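Local coordinates for acyl-coenzyme A oxidase acox-1.1 (Caenorhabditis elegans, PDB 5K3H), which catalyses the FAD-dependent desaturation of acyl-CoAs to (2E)-enoyl-CoAs, the first step of peroxisomal beta-oxidation, with oxygen reduced to hydrogen peroxide, at residues A385-Q397 and A534-A546. Residues are numbered along the deposited sequence; the frame is centred on the assembly and turned at random.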
loop_
_atom_site.group_PDB
_atom_site.type_symbol
_atom_site.label_atom_id
_atom_site.label_comp_id
_atom_site.label_asym_id
_atom_site.label_seq_id
_atom_site.Cartn_x
_atom_site.Cartn_y
_atom_site.Cartn_z
ATOM N N ALA B 385 27.139 -0.777 6.752
ATOM C CA ALA B 385 26.527 -1.850 5.970
ATOM C C ALA B 385 25.199 -2.296 6.573
ATOM O O ALA B 385 24.188 -2.419 5.866
ATOM C CB ALA B 385 27.491 -3.027 5.885
ATOM N N LEU B 386 25.185 -2.528 7.887
ATOM C CA LEU B 386 23.977 -2.979 8.569
ATOM C C LEU B 386 22.874 -1.936 8.489
ATOM O O LEU B 386 21.712 -2.261 8.216
ATOM C CB LEU B 386 24.313 -3.304 10.024
ATOM C CG LEU B 386 23.130 -3.532 10.969
ATOM C CD1 LEU B 386 22.513 -4.916 10.791
ATOM C CD2 LEU B 386 23.577 -3.286 12.419
ATOM N N THR B 387 23.225 -0.678 8.748
ATOM C CA THR B 387 22.289 0.438 8.651
ATOM C C THR B 387 21.646 0.520 7.267
ATOM O O THR B 387 20.461 0.852 7.142
ATOM C CB THR B 387 23.046 1.716 9.001
ATOM O OG1 THR B 387 23.240 1.741 10.418
ATOM C CG2 THR B 387 22.299 2.975 8.558
ATOM N N SER B 388 22.410 0.233 6.210
ATOM C CA SER B 388 21.816 0.237 4.875
ATOM C C SER B 388 20.705 -0.798 4.776
ATOM O O SER B 388 19.642 -0.531 4.202
ATOM C CB SER B 388 22.879 -0.060 3.812
ATOM O OG SER B 388 24.118 0.540 4.144
ATOM N N GLY B 389 20.948 -1.996 5.306
ATOM C CA GLY B 389 19.912 -3.008 5.330
ATOM C C GLY B 389 18.766 -2.633 6.243
ATOM O O GLY B 389 17.601 -2.828 5.895
ATOM N N LEU B 390 19.072 -2.051 7.403
ATOM C CA LEU B 390 18.014 -1.716 8.346
ATOM C C LEU B 390 16.984 -0.791 7.717
ATOM O O LEU B 390 15.780 -1.080 7.754
ATOM C CB LEU B 390 18.597 -1.076 9.601
ATOM C CG LEU B 390 19.145 -2.023 10.651
ATOM C CD1 LEU B 390 19.874 -1.190 11.685
ATOM C CD2 LEU B 390 18.008 -2.808 11.282
ATOM N N LYS B 391 17.435 0.320 7.124
ATOM C CA LYS B 391 16.506 1.228 6.459
ATOM C C LYS B 391 15.609 0.491 5.464
ATOM O O LYS B 391 14.387 0.685 5.451
ATOM C CB LYS B 391 17.272 2.342 5.752
ATOM C CG LYS B 391 17.693 3.484 6.643
ATOM C CD LYS B 391 18.556 4.468 5.835
ATOM C CE LYS B 391 19.421 5.360 6.731
ATOM N NZ LYS B 391 20.889 5.121 6.502
ATOM N N SER B 392 16.195 -0.365 4.630
ATOM C CA SER B 392 15.407 -1.047 3.608
ATOM C C SER B 392 14.380 -1.991 4.233
ATOM O O SER B 392 13.197 -1.969 3.868
ATOM C CB SER B 392 16.330 -1.797 2.653
ATOM O OG SER B 392 15.582 -2.548 1.716
ATOM N N VAL B 393 14.817 -2.843 5.167
ATOM C CA VAL B 393 13.934 -3.873 5.714
ATOM C C VAL B 393 12.894 -3.252 6.648
ATOM O O VAL B 393 11.718 -3.641 6.642
ATOM C CB VAL B 393 14.756 -4.968 6.427
ATOM C CG1 VAL B 393 13.842 -5.925 7.227
ATOM C CG2 VAL B 393 15.606 -5.714 5.438
ATOM N N VAL B 394 13.313 -2.320 7.501
ATOM C CA VAL B 394 12.361 -1.719 8.426
ATOM C C VAL B 394 11.282 -0.951 7.660
ATOM O O VAL B 394 10.095 -0.996 8.010
ATOM C CB VAL B 394 13.097 -0.813 9.430
ATOM C CG1 VAL B 394 12.104 0.027 10.225
ATOM C CG2 VAL B 394 14.030 -1.636 10.350
ATOM N N THR B 395 11.664 -0.237 6.604
ATOM C CA THR B 395 10.667 0.516 5.851
ATOM C C THR B 395 9.684 -0.402 5.146
ATOM O O THR B 395 8.482 -0.122 5.106
ATOM C CB THR B 395 11.358 1.436 4.856
ATOM O OG1 THR B 395 12.186 2.353 5.590
ATOM C CG2 THR B 395 10.321 2.196 4.008
ATOM N N HIS B 396 10.182 -1.492 4.570
ATOM C CA HIS B 396 9.311 -2.445 3.889
ATOM C C HIS B 396 8.407 -3.156 4.875
ATOM O O HIS B 396 7.197 -3.232 4.661
ATOM C CB HIS B 396 10.144 -3.454 3.102
ATOM C CG HIS B 396 9.350 -4.616 2.584
ATOM N ND1 HIS B 396 8.606 -4.550 1.424
ATOM C CD2 HIS B 396 9.175 -5.866 3.077
ATOM C CE1 HIS B 396 8.000 -5.707 1.229
ATOM N NE2 HIS B 396 8.327 -6.521 2.218
ATOM N N GLN B 397 8.972 -3.659 5.981
ATOM C CA GLN B 397 8.175 -4.358 6.988
ATOM C C GLN B 397 7.220 -3.432 7.725
ATOM O O GLN B 397 6.135 -3.873 8.142
ATOM C CB GLN B 397 9.082 -5.050 7.994
ATOM C CG GLN B 397 9.783 -6.225 7.396
ATOM C CD GLN B 397 10.434 -7.086 8.421
ATOM O OE1 GLN B 397 10.413 -6.791 9.611
ATOM N NE2 GLN B 397 11.089 -8.133 7.960
ATOM N N ALA B 534 20.113 -12.563 1.028
ATOM C CA ALA B 534 21.080 -12.704 2.107
ATOM C C ALA B 534 21.140 -11.453 2.974
ATOM O O ALA B 534 21.260 -11.545 4.207
ATOM C CB ALA B 534 22.447 -13.004 1.517
ATOM N N SER B 535 21.096 -10.275 2.344
ATOM C CA SER B 535 21.177 -9.025 3.089
ATOM C C SER B 535 19.980 -8.864 4.019
ATOM O O SER B 535 20.114 -8.355 5.141
ATOM C CB SER B 535 21.270 -7.848 2.113
ATOM O OG SER B 535 22.306 -8.041 1.166
ATOM N N ARG B 536 18.796 -9.268 3.551
ATOM C CA ARG B 536 17.581 -9.213 4.367
ATOM C C ARG B 536 17.633 -10.192 5.543
ATOM O O ARG B 536 17.243 -9.855 6.665
ATOM C CB ARG B 536 16.360 -9.503 3.490
ATOM C CG ARG B 536 16.053 -8.419 2.478
ATOM C CD ARG B 536 14.657 -8.581 1.882
ATOM N NE ARG B 536 14.512 -7.840 0.639
ATOM C CZ ARG B 536 14.627 -8.378 -0.570
ATOM N NH1 ARG B 536 14.849 -9.674 -0.682
ATOM N NH2 ARG B 536 14.511 -7.627 -1.661
ATOM N N LEU B 537 18.049 -11.435 5.298
ATOM C CA LEU B 537 18.117 -12.394 6.397
ATOM C C LEU B 537 19.094 -11.920 7.467
ATOM O O LEU B 537 18.830 -12.036 8.664
ATOM C CB LEU B 537 18.497 -13.775 5.856
ATOM C CG LEU B 537 17.451 -14.459 4.958
ATOM C CD1 LEU B 537 18.040 -15.660 4.272
ATOM C CD2 LEU B 537 16.216 -14.875 5.773
ATOM N N HIS B 538 20.217 -11.356 7.047
ATOM C CA HIS B 538 21.190 -10.836 7.995
ATOM C C HIS B 538 20.594 -9.691 8.808
ATOM O O HIS B 538 20.740 -9.642 10.042
ATOM C CB HIS B 538 22.427 -10.401 7.213
ATOM C CG HIS B 538 23.423 -9.641 8.020
ATOM N ND1 HIS B 538 24.383 -10.265 8.792
ATOM C CD2 HIS B 538 23.646 -8.307 8.135
ATOM C CE1 HIS B 538 25.138 -9.346 9.367
ATOM N NE2 HIS B 538 24.716 -8.152 8.980
ATOM N N THR B 539 19.870 -8.789 8.131
ATOM C CA THR B 539 19.267 -7.646 8.802
ATOM C C THR B 539 18.179 -8.097 9.774
ATOM O O THR B 539 18.135 -7.631 10.917
ATOM C CB THR B 539 18.707 -6.676 7.752
ATOM O OG1 THR B 539 19.763 -6.274 6.865
ATOM C CG2 THR B 539 18.113 -5.446 8.420
ATOM N N ARG B 540 17.326 -9.039 9.347
ATOM C CA ARG B 540 16.306 -9.593 10.235
ATOM C C ARG B 540 16.936 -10.323 11.421
ATOM O O ARG B 540 16.400 -10.280 12.538
ATOM C CB ARG B 540 15.358 -10.509 9.451
ATOM C CG ARG B 540 14.574 -9.742 8.381
ATOM C CD ARG B 540 13.768 -10.620 7.442
ATOM N NE ARG B 540 12.560 -11.149 8.060
ATOM C CZ ARG B 540 11.606 -11.795 7.398
ATOM N NH1 ARG B 540 11.716 -11.992 6.099
ATOM N NH2 ARG B 540 10.536 -12.243 8.024
ATOM N N LEU B 541 18.051 -11.023 11.202
ATOM C CA LEU B 541 18.730 -11.671 12.322
ATOM C C LEU B 541 19.180 -10.651 13.368
ATOM O O LEU B 541 19.019 -10.875 14.575
ATOM C CB LEU B 541 19.916 -12.488 11.815
ATOM C CG LEU B 541 20.997 -12.830 12.845
ATOM C CD1 LEU B 541 20.454 -13.799 13.909
ATOM C CD2 LEU B 541 22.210 -13.410 12.128
ATOM N N PHE B 542 19.747 -9.521 12.920
ATOM C CA PHE B 542 20.148 -8.458 13.844
ATOM C C PHE B 542 18.969 -7.963 14.667
ATOM O O PHE B 542 19.089 -7.751 15.874
ATOM C CB PHE B 542 20.757 -7.273 13.101
ATOM C CG PHE B 542 21.123 -6.138 14.023
ATOM C CD1 PHE B 542 22.312 -6.168 14.738
ATOM C CD2 PHE B 542 20.253 -5.073 14.224
ATOM C CE1 PHE B 542 22.644 -5.139 15.592
ATOM C CE2 PHE B 542 20.580 -4.035 15.088
ATOM C CZ PHE B 542 21.775 -4.064 15.769
ATOM N N ILE B 543 17.827 -7.740 14.017
ATOM C CA ILE B 543 16.665 -7.202 14.716
ATOM C C ILE B 543 16.210 -8.151 15.826
ATOM O O ILE B 543 15.945 -7.724 16.955
ATOM C CB ILE B 543 15.540 -6.916 13.698
ATOM C CG1 ILE B 543 15.951 -5.780 12.751
ATOM C CG2 ILE B 543 14.233 -6.573 14.413
ATOM C CD1 ILE B 543 15.143 -5.706 11.474
ATOM N N VAL B 544 16.150 -9.455 15.535
ATOM C CA VAL B 544 15.805 -10.448 16.556
ATOM C C VAL B 544 16.794 -10.403 17.720
ATOM O O VAL B 544 16.399 -10.487 18.889
ATOM C CB VAL B 544 15.738 -11.858 15.941
ATOM C CG1 VAL B 544 15.565 -12.892 17.048
ATOM C CG2 VAL B 544 14.647 -11.949 14.888
ATOM N N GLU B 545 18.097 -10.340 17.424
ATOM C CA GLU B 545 19.086 -10.367 18.506
ATOM C C GLU B 545 19.001 -9.116 19.381
ATOM O O GLU B 545 19.192 -9.194 20.603
ATOM C CB GLU B 545 20.504 -10.517 17.946
ATOM C CG GLU B 545 20.791 -11.862 17.301
ATOM C CD GLU B 545 22.278 -12.119 17.092
ATOM O OE1 GLU B 545 23.013 -12.310 18.085
ATOM O OE2 GLU B 545 22.723 -12.145 15.929
ATOM N N ALA B 546 18.748 -7.943 18.779
ATOM C CA ALA B 546 18.604 -6.739 19.593
ATOM C C ALA B 546 17.355 -6.809 20.468
ATOM O O ALA B 546 17.386 -6.428 21.645
ATOM C CB ALA B 546 18.562 -5.507 18.694
HETATM O O HOH W 1 13.535 -5.173 1.727
#
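T539 is the bump and G389 the hollow where segments 385-397 and 534-546, on helices 382-408 and 520-553, cross at about a right angle, their local axes 9.2 Å apart. With no side chain at G389, the threonine sits against bare backbone: T539 OG1 lies 3.6 Å from G389 CA, and T539 CG2 rests on the peptide between G389 and L390. The hydroxyl turns back to its own helix and donates to S535 O (2.7 Å from T539 OG1), a carbonyl that also takes T539 N from the opposite face of its plane. V393 and L390 wall this seat: V393 CG2 meets T539 CG2 tip to tip, and L390 CD2 lies against both T539 CG2 and I543 CG1. At one end L386 fits against F542. L386 CG, anti to the backbone N of L386 (chi1 168°), carries CD2 over the centre of the F542 ring, 3.7 Å from the centroid and 9° off the normal, a CH-pi contact, while L386 CD1 packs by F542 CB and CG. L386 CD1 also nears the ring of H538, which is hydrogen-bonded through ND1 to Y469 OH. At the other end V393 CG1 touches R540 CG, and the Q397 amide stands nearly perpendicular to the R540 guanidinium, with NE2 over one face near the rim. Q397 NE2 and R540 NE, 3.4 Å apart, are both donors and form no bond; salt bridges from R540 NH2 to E574 and D577 anchor the guanidinium. Across the segments the contact is almost all van der Waals packing, centred on G389 and T539, with no direct hydrogen bond. Its polar edge is formed by R536 and S392 of the ATP site shared across the dimer, and one water, accepting from R536 NE at 3.0 Å and held only weakly by S392 OG, lies between them.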